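PDB 3UJP: Mn transporter subunit from Synechocystis sp. PCC 6803, which binds manganese and probably serves as the solute-binding component that delivers it to an ABC-type manganese transporter in the cell membrane. Local coordinates for residues A132-R137 against D286-D291; Q190-S195 against N238-I243. All coordinates share one frame; numbering follows the deposited sequence.

Contact 1: A132-R137 against D286-D291; sequences AWMSPR and DLLEYD
Met134, in the turn before helix 136-153, and Pro136, its first residue, meet Leu287 and Leu288 of helix 284-296 in a buried apolar contact joining the metal-binding region to the helix near the C-terminus. No hydrogen bond crosses it, and the two segments together bury 213 Å², which fits a contact made mostly by side chains, the nearest alpha carbons, Met134 CA and Leu288 CA, being 7.1 Å apart. Met134 bends at its second and third torsions (chi2 -55°, chi3 -86°), which brings the sulfur round to the helix: SD sits 3.5 Å from Leu287 CD2, the two side chains crossing at about a right angle. Along Leu288 the methionine instead slides past in the opposite direction, with SD 4.2 Å from Leu288 CD2. The two methyl branches of Leu288 divide the work. CD2 also lies over the Met134 backbone, 4.0 Å from Met134 O, while CD1 reaches Pro136 CG at 4.2 Å. Ile175 of helix 158-183 touches both Pro136 and Leu288, adding a third helix to this packing. On the loop side, a type I beta turn carries the chain from Ala132 to Ser135, closed by a bond of 2.8 Å from Ser135 N to Ala132 O. Within that turn Trp133 sets its indole near the manganese, NE1 making a weak hydrogen bond to Val271 O and its ring meeting that of His131. Asp291 OD2, one turn beyond Leu287, accepts a hydrogen bond from Tyr270 N, so both sides of the contact are tied to the residues just before the manganese ligand Asp272. Such packing close to the metal site, with the long helix 158-183 against it, is consistent with the two-lobed fold of metal-binding receptors in the zinc-uptake component A family.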
ATOM      1  N   ALA A 132     -21.600 -11.027  14.672  1.00 61.13           N
ATOM      2  CA  ALA A 132     -22.345  -9.821  15.017  1.00 61.10           C
ATOM      3  C   ALA A 132     -22.237  -8.768  13.919  1.00 62.57           C
ATOM      4  O   ALA A 132     -23.198  -8.053  13.638  1.00 61.41           O
ATOM      5  CB  ALA A 132     -21.857  -9.258  16.343  1.00 55.54           C
ATOM      6  N   TRP A 133     -21.063  -8.678  13.303  1.00 64.68           N
ATOM      7  CA  TRP A 133     -20.835  -7.705  12.241  1.00 62.71           C
ATOM      8  C   TRP A 133     -21.914  -7.775  11.177  1.00 60.67           C
ATOM      9  O   TRP A 133     -22.085  -6.828  10.434  1.00 64.31           O
ATOM     10  CB  TRP A 133     -19.454  -7.894  11.604  1.00 62.66           C
ATOM     11  CG  TRP A 133     -19.338  -9.184  10.923  1.00 62.74           C
ATOM     12  CD1 TRP A 133     -19.748  -9.465   9.678  1.00 64.72           C
ATOM     13  CD2 TRP A 133     -18.794 -10.399  11.457  1.00 61.48           C
ATOM     14  NE1 TRP A 133     -19.493 -10.787   9.377  1.00 66.27           N
ATOM     15  CE2 TRP A 133     -18.907 -11.381  10.457  1.00 62.44           C
ATOM     16  CE3 TRP A 133     -18.215 -10.743  12.673  1.00 61.84           C
ATOM     17  CZ2 TRP A 133     -18.476 -12.689  10.630  1.00 61.86           C
ATOM     18  CZ3 TRP A 133     -17.767 -12.042  12.846  1.00 66.94           C
ATOM     19  CH2 TRP A 133     -17.899 -13.002  11.825  1.00 64.13           C
ATOM     20  N   MET A 134     -22.634  -8.892  11.108  1.00 58.63           N
ATOM     21  CA  MET A 134     -23.701  -9.087  10.130  1.00 57.47           C
ATOM     22  C   MET A 134     -24.924  -8.252  10.454  1.00 63.60           C
ATOM     23  O   MET A 134     -25.952  -8.351   9.787  1.00 64.74           O
ATOM     24  CB  MET A 134     -24.133 -10.546  10.116  1.00 62.83           C
ATOM     25  CG  MET A 134     -23.107 -11.435   9.540  1.00 62.33           C
ATOM     26  SD  MET A 134     -22.694 -10.827   7.910  1.00 66.11           S
ATOM     27  CE  MET A 134     -24.000 -11.655   7.003  1.00 61.22           C
ATOM     28  N   SER A 135     -24.830  -7.450  11.500  1.00 61.84           N
ATOM     29  CA  SER A 135     -25.924  -6.581  11.863  1.00 65.77           C
ATOM     30  C   SER A 135     -25.433  -5.136  11.800  1.00 68.98           C
ATOM     31  O   SER A 135     -24.682  -4.710  12.688  1.00 68.03           O
ATOM     32  CB  SER A 135     -26.422  -6.950  13.267  1.00 69.84           C
ATOM     33  OG  SER A 135     -27.465  -6.083  13.719  1.00 77.60           O
ATOM     34  N   PRO A 136     -25.841  -4.388  10.744  1.00 68.79           N
ATOM     35  CA  PRO A 136     -25.410  -3.005  10.472  1.00 62.42           C
ATOM     36  C   PRO A 136     -25.609  -2.119  11.672  1.00 65.83           C
ATOM     37  O   PRO A 136     -24.727  -1.326  11.951  1.00 64.81           O
ATOM     38  CB  PRO A 136     -26.333  -2.552   9.354  1.00 56.53           C
ATOM     39  CG  PRO A 136     -26.733  -3.794   8.663  1.00 61.33           C
ATOM     40  CD  PRO A 136     -26.819  -4.856   9.746  1.00 67.30           C
ATOM     41  N   ARG A 137     -26.728  -2.250  12.378  1.00 69.31           N
ATOM     42  CA  ARG A 137     -26.853  -1.597  13.683  1.00 69.88           C
ATOM     43  C   ARG A 137     -25.590  -1.877  14.513  1.00 65.78           C
ATOM     44  O   ARG A 137     -24.971  -0.957  15.050  1.00 66.75           O
ATOM     45  CB  ARG A 137     -28.137  -2.034  14.417  1.00 68.56           C
ATOM     46  CG  ARG A 137     -29.342  -2.301  13.469  1.00 80.89           C
ATOM     47  CD  ARG A 137     -30.696  -1.657  13.893  1.00 89.33           C
ATOM     48  NE  ARG A 137     -31.769  -1.966  12.929  1.00 91.08           N
ATOM     49  CZ  ARG A 137     -32.681  -1.102  12.466  1.00 92.15           C
ATOM     50  NH1 ARG A 137     -33.585  -1.526  11.587  1.00 93.09           N
ATOM     51  NH2 ARG A 137     -32.698   0.171  12.864  1.00 81.59           N
ATOM     52  N   ASP A 286     -20.508  -4.258   0.203  1.00 64.37           N
ATOM     53  CA  ASP A 286     -20.986  -5.230  -0.784  1.00 64.51           C
ATOM     54  C   ASP A 286     -21.490  -6.525  -0.138  1.00 64.81           C
ATOM     55  O   ASP A 286     -22.441  -7.103  -0.624  1.00 71.55           O
ATOM     56  CB  ASP A 286     -19.922  -5.563  -1.857  1.00 66.94           C
ATOM     57  CG  ASP A 286     -19.519  -4.352  -2.703  1.00 76.94           C
ATOM     58  OD1 ASP A 286     -18.293  -4.162  -2.877  1.00 80.30           O
ATOM     59  OD2 ASP A 286     -20.401  -3.602  -3.198  1.00 79.82           O
ATOM     60  N   LEU A 287     -20.859  -6.982   0.944  1.00 62.57           N
ATOM     61  CA  LEU A 287     -21.275  -8.236   1.595  1.00 68.05           C
ATOM     62  C   LEU A 287     -22.695  -8.179   2.108  1.00 68.67           C
ATOM     63  O   LEU A 287     -23.488  -9.045   1.793  1.00 68.99           O
ATOM     64  CB  LEU A 287     -20.338  -8.675   2.738  1.00 69.26           C
ATOM     65  CG  LEU A 287     -20.710  -9.942   3.554  1.00 65.52           C
ATOM     66  CD1 LEU A 287     -19.482 -10.804   3.843  1.00 58.99           C
ATOM     67  CD2 LEU A 287     -21.469  -9.653   4.864  1.00 61.74           C
ATOM     68  N   LEU A 288     -23.025  -7.174   2.911  1.00 64.47           N
ATOM     69  CA  LEU A 288     -24.414  -7.027   3.334  1.00 65.71           C
ATOM     70  C   LEU A 288     -25.368  -6.886   2.112  1.00 70.86           C
ATOM     71  O   LEU A 288     -26.206  -7.750   1.911  1.00 70.43           O
ATOM     72  CB  LEU A 288     -24.556  -5.896   4.337  1.00 62.06           C
ATOM     73  CG  LEU A 288     -23.604  -6.045   5.512  1.00 65.40           C
ATOM     74  CD1 LEU A 288     -23.384  -4.695   6.212  1.00 56.55           C
ATOM     75  CD2 LEU A 288     -24.074  -7.152   6.485  1.00 64.19           C
ATOM     76  N   GLU A 289     -25.230  -5.844   1.285  1.00 69.70           N
ATOM     77  CA  GLU A 289     -25.982  -5.779   0.023  1.00 75.22           C
ATOM     78  C   GLU A 289     -26.182  -7.168  -0.640  1.00 75.57           C
ATOM     79  O   GLU A 289     -27.304  -7.624  -0.808  1.00 76.86           O
ATOM     80  CB  GLU A 289     -25.321  -4.827  -0.996  1.00 77.49           C
ATOM     81  CG  GLU A 289     -25.533  -3.315  -0.827  1.00 78.20           C
ATOM     82  CD  GLU A 289     -25.343  -2.545  -2.161  1.00 97.08           C
ATOM     83  OE1 GLU A 289     -25.204  -3.199  -3.226  1.00103.47           O
ATOM     84  OE2 GLU A 289     -25.332  -1.290  -2.160  1.00 97.07           O
ATOM     85  N   TYR A 290     -25.097  -7.826  -1.038  1.00 72.52           N
ATOM     86  CA  TYR A 290     -25.190  -9.138  -1.685  1.00 78.18           C
ATOM     87  C   TYR A 290     -26.038 -10.115  -0.878  1.00 80.74           C
ATOM     88  O   TYR A 290     -27.006 -10.673  -1.381  1.00 85.01           O
ATOM     89  CB  TYR A 290     -23.794  -9.755  -1.897  1.00 73.19           C
ATOM     90  CG  TYR A 290     -23.793 -11.042  -2.713  1.00 73.33           C
ATOM     91  CD1 TYR A 290     -23.955 -11.011  -4.096  1.00 77.68           C
ATOM     92  CD2 TYR A 290     -23.626 -12.279  -2.110  1.00 75.79           C
ATOM     93  CE1 TYR A 290     -23.952 -12.168  -4.852  1.00 75.71           C
ATOM     94  CE2 TYR A 290     -23.613 -13.444  -2.863  1.00 78.65           C
ATOM     95  CZ  TYR A 290     -23.786 -13.383  -4.235  1.00 75.54           C
ATOM     96  OH  TYR A 290     -23.784 -14.542  -4.984  1.00 83.64           O
ATOM     97  N   ASP A 291     -25.647 -10.319   0.376  1.00 81.50           N
ATOM     98  CA  ASP A 291     -26.231 -11.340   1.239  1.00 78.83           C
ATOM     99  C   ASP A 291     -27.751 -11.282   1.291  1.00 84.32           C
ATOM    100  O   ASP A 291     -28.430 -12.316   1.288  1.00 89.01           O
ATOM    101  CB  ASP A 291     -25.692 -11.169   2.653  1.00 71.88           C
ATOM    102  CG  ASP A 291     -24.609 -12.160   2.987  1.00 70.95           C
ATOM    103  OD1 ASP A 291     -24.233 -12.192   4.171  1.00 73.60           O
ATOM    104  OD2 ASP A 291     -24.145 -12.896   2.086  1.00 69.61           O
TER

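Contact 2: Q190-S195 against N238-I243; sequences QRFLVS and NNVPTI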
ATOM      1  N   GLN A 190     -42.991 -16.685   5.505  1.00100.45           N
ATOM      2  CA  GLN A 190     -42.027 -17.350   4.617  1.00103.38           C
ATOM      3  C   GLN A 190     -40.614 -16.831   4.884  1.00 99.55           C
ATOM      4  O   GLN A 190     -39.715 -17.052   4.076  1.00 93.00           O
ATOM      5  CB  GLN A 190     -42.334 -17.105   3.127  1.00103.68           C
ATOM      6  CG  GLN A 190     -43.783 -17.295   2.684  1.00110.84           C
ATOM      7  CD  GLN A 190     -44.025 -16.834   1.241  1.00113.26           C
ATOM      8  OE1 GLN A 190     -45.149 -16.496   0.863  1.00106.20           O
ATOM      9  NE2 GLN A 190     -42.965 -16.825   0.438  1.00113.68           N
ATOM     10  N   ARG A 191     -40.418 -16.118   5.988  1.00 99.55           N
ATOM     11  CA  ARG A 191     -39.143 -15.445   6.205  1.00 92.77           C
ATOM     12  C   ARG A 191     -38.128 -16.355   6.897  1.00 93.89           C
ATOM     13  O   ARG A 191     -37.680 -16.084   8.013  1.00 98.50           O
ATOM     14  CB  ARG A 191     -39.336 -14.120   6.951  1.00 94.66           C
ATOM     15  CG  ARG A 191     -38.830 -12.902   6.161  1.00 97.19           C
ATOM     16  CD  ARG A 191     -39.275 -11.569   6.754  1.00 97.50           C
ATOM     17  NE  ARG A 191     -40.456 -11.052   6.075  1.00 97.33           N
ATOM     18  CZ  ARG A 191     -41.170 -10.013   6.491  1.00 97.81           C
ATOM     19  NH1 ARG A 191     -40.830  -9.372   7.596  1.00 94.89           N
ATOM     20  NH2 ARG A 191     -42.232  -9.618   5.804  1.00 95.44           N
ATOM     21  N   PHE A 192     -37.755 -17.430   6.206  1.00 89.08           N
ATOM     22  CA  PHE A 192     -36.887 -18.462   6.773  1.00 83.66           C
ATOM     23  C   PHE A 192     -35.522 -18.509   6.098  1.00 79.44           C
ATOM     24  O   PHE A 192     -35.400 -18.695   4.880  1.00 81.19           O
ATOM     25  CB  PHE A 192     -37.564 -19.843   6.729  1.00 89.74           C
ATOM     26  CG  PHE A 192     -38.851 -19.910   7.513  1.00 93.56           C
ATOM     27  CD1 PHE A 192     -40.075 -19.932   6.863  1.00 96.59           C
ATOM     28  CD2 PHE A 192     -38.837 -19.919   8.901  1.00 95.75           C
ATOM     29  CE1 PHE A 192     -41.265 -19.973   7.578  1.00 99.32           C
ATOM     30  CE2 PHE A 192     -40.023 -19.962   9.625  1.00100.07           C
ATOM     31  CZ  PHE A 192     -41.240 -19.984   8.960  1.00102.64           C
ATOM     32  N   LEU A 193     -34.494 -18.353   6.920  1.00 79.38           N
ATOM     33  CA  LEU A 193     -33.117 -18.250   6.455  1.00 76.02           C
ATOM     34  C   LEU A 193     -32.353 -19.529   6.805  1.00 77.55           C
ATOM     35  O   LEU A 193     -31.899 -19.720   7.937  1.00 78.61           O
ATOM     36  CB  LEU A 193     -32.442 -17.032   7.093  1.00 76.55           C
ATOM     37  CG  LEU A 193     -31.252 -16.412   6.389  1.00 68.53           C
ATOM     38  CD1 LEU A 193     -30.397 -15.717   7.422  1.00 62.97           C
ATOM     39  CD2 LEU A 193     -30.443 -17.456   5.622  1.00 72.53           C
ATOM     40  N   VAL A 194     -32.209 -20.395   5.814  1.00 81.44           N
ATOM     41  CA  VAL A 194     -31.456 -21.628   5.980  1.00 76.79           C
ATOM     42  C   VAL A 194     -30.023 -21.548   5.420  1.00 75.70           C
ATOM     43  O   VAL A 194     -29.802 -21.319   4.226  1.00 73.46           O
ATOM     44  CB  VAL A 194     -32.227 -22.822   5.402  1.00 77.51           C
ATOM     45  CG1 VAL A 194     -32.952 -22.412   4.139  1.00 78.41           C
ATOM     46  CG2 VAL A 194     -31.288 -24.004   5.172  1.00 78.32           C
ATOM     47  N   SER A 195     -29.072 -21.744   6.333  1.00 78.86           N
ATOM     48  CA  SER A 195     -27.635 -21.640   6.098  1.00 71.04           C
ATOM     49  C   SER A 195     -27.006 -22.900   6.689  1.00 73.88           C
ATOM     50  O   SER A 195     -27.729 -23.762   7.192  1.00 72.24           O
ATOM     51  CB  SER A 195     -27.086 -20.397   6.797  1.00 66.06           C
ATOM     52  OG  SER A 195     -27.439 -20.368   8.174  1.00 64.86           O
ATOM     53  N   ASN A 238     -41.681 -26.280   6.525  1.00 95.48           N
ATOM     54  CA  ASN A 238     -42.052 -24.945   6.136  1.00 95.18           C
ATOM     55  C   ASN A 238     -41.968 -24.628   4.686  1.00 94.55           C
ATOM     56  O   ASN A 238     -42.082 -23.486   4.279  1.00 90.51           O
ATOM     57  CB  ASN A 238     -41.356 -23.958   7.017  1.00 94.47           C
ATOM     58  CG  ASN A 238     -41.475 -24.346   8.434  1.00 99.48           C
ATOM     59  OD1 ASN A 238     -42.568 -24.586   8.914  1.00 98.66           O
ATOM     60  ND2 ASN A 238     -40.355 -24.490   9.104  1.00 97.63           N
ATOM     61  N   ASN A 239     -41.790 -25.648   3.879  1.00100.29           N
ATOM     62  CA  ASN A 239     -41.900 -25.375   2.481  1.00 96.69           C
ATOM     63  C   ASN A 239     -41.041 -24.175   2.201  1.00 96.24           C
ATOM     64  O   ASN A 239     -41.561 -23.120   1.925  1.00 99.94           O
ATOM     65  CB  ASN A 239     -43.341 -25.080   2.120  1.00 94.17           C
ATOM     66  CG  ASN A 239     -44.211 -26.298   2.184  1.00 91.38           C
ATOM     67  OD1 ASN A 239     -44.367 -27.007   1.207  1.00 91.86           O
ATOM     68  ND2 ASN A 239     -44.788 -26.545   3.329  1.00 88.21           N
ATOM     69  N   VAL A 240     -39.741 -24.297   2.408  1.00 90.22           N
ATOM     70  CA  VAL A 240     -38.814 -23.201   2.109  1.00 86.47           C
ATOM     71  C   VAL A 240     -38.210 -23.384   0.725  1.00 90.09           C
ATOM     72  O   VAL A 240     -37.614 -24.416   0.437  1.00 87.30           O
ATOM     73  CB  VAL A 240     -37.697 -23.062   3.144  1.00 79.66           C
ATOM     74  CG1 VAL A 240     -36.748 -21.978   2.714  1.00 77.38           C
ATOM     75  CG2 VAL A 240     -38.281 -22.718   4.494  1.00 86.84           C
ATOM     76  N   PRO A 241     -38.383 -22.383  -0.150  1.00 90.77           N
ATOM     77  CA  PRO A 241     -37.970 -22.551  -1.551  1.00 88.20           C
ATOM     78  C   PRO A 241     -36.437 -22.597  -1.801  1.00 93.74           C
ATOM     79  O   PRO A 241     -35.997 -23.434  -2.605  1.00 89.56           O
ATOM     80  CB  PRO A 241     -38.656 -21.372  -2.262  1.00 90.26           C
ATOM     81  CG  PRO A 241     -38.907 -20.358  -1.202  1.00 91.56           C
ATOM     82  CD  PRO A 241     -39.107 -21.118   0.077  1.00 92.46           C
ATOM     83  N   THR A 242     -35.650 -21.750  -1.130  1.00 92.69           N
ATOM     84  CA  THR A 242     -34.193 -21.741  -1.329  1.00 86.74           C
ATOM     85  C   THR A 242     -33.347 -21.856  -0.040  1.00 86.99           C
ATOM     86  O   THR A 242     -33.615 -21.195   0.983  1.00 82.02           O
ATOM     87  CB  THR A 242     -33.731 -20.508  -2.120  1.00 86.25           C
ATOM     88  OG1 THR A 242     -34.493 -20.382  -3.331  1.00 90.11           O
ATOM     89  CG2 THR A 242     -32.271 -20.650  -2.463  1.00 88.03           C
ATOM     90  N   ILE A 243     -32.312 -22.692  -0.110  1.00 87.59           N
ATOM     91  CA  ILE A 243     -31.426 -22.932   1.033  1.00 82.94           C
ATOM     92  C   ILE A 243     -29.962 -22.628   0.716  1.00 83.16           C
ATOM     93  O   ILE A 243     -29.478 -22.947  -0.374  1.00 86.78           O
ATOM     94  CB  ILE A 243     -31.561 -24.379   1.515  1.00 78.61           C
ATOM     95  CG1 ILE A 243     -30.972 -25.337   0.485  1.00 80.10           C
ATOM     96  CG2 ILE A 243     -33.029 -24.728   1.768  1.00 81.95           C
ATOM     97  CD1 ILE A 243     -31.168 -26.815   0.860  1.00 78.19           C
TER
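Phe192 and Val194 face Val240 and Ile243 where strand 192-195 runs beside its parallel neighbour 242-246 and the loop leading into it, Val240 lying in that loop, in the Rossmann-like C-terminal lobe. Strand 192-195 lies between 210-213 and 242-246, and helix 225-236 makes the beta-alpha-beta crossover linking these two. The chains are closer at the strand end, 5.1 Å between Val194 CA and Ile243 CA, than where the loop before strand 242-246 passes Phe192, 6.9 Å between Phe192 CA and Val240 CA. No backbone bond joins the segments themselves; the pairing appears just beyond, between Val194 and Phe244, so side chains fill the wider end. Phe192 CB lies 3.7 Å from Val240 CG2, a methyl that reaches the ring only obliquely. With CG anti to its carbonyl carbon (chi1 -61°), Phe192 places its ring so that Asn238 CB comes over one face, 4.0 Å from Phe192 CE1. The Asn238 amide plane is turned just 16° from the ring plane, and its ND2 makes a weak hydrogen bond to Glu234 OE2. Further along, Val194 straddles the beta-carbon of Ile243, with CG1 at 3.6 Å and CG2 at 3.7 Å from Ile243 CB. An alanine at Val194 would lack both of these methyls and would probably leave a gap facing Ile243 CB and CG2, with Val240 CG1 losing its contact with Val194 CG1. Val235 of helix 225-236 touches both Val240 and Ile243, so the same two residues also meet the helix packed against the sheet. Val240 is shared between its two neighbours by its first torsion: with CG1 anti to the backbone N (chi1 176°), CG2 is left for Phe192, while CG1 approaches Val194 CG1 at 4.1 Å.

In the fold
Contact 2 is nested within the loop of chain closed by contact 1, yet the two do not touch: their centres are about 19 Å apart and their nearest atoms about 7 Å. The centre of contact 1 lies about 8 Å from the centre of the chain, that of contact 2 about 21 Å. The manganese, held by His66, His131, Glu197 and Asp272, relates to both. His131 directly precedes segment 132-137, and the Trp133 side chain lies about 5 Å from the metal. Glu197 follows segment 190-195 by two residues, just past Cys196, whose disulfide to Cys245 joins the chain directly after that segment to strand 242-246.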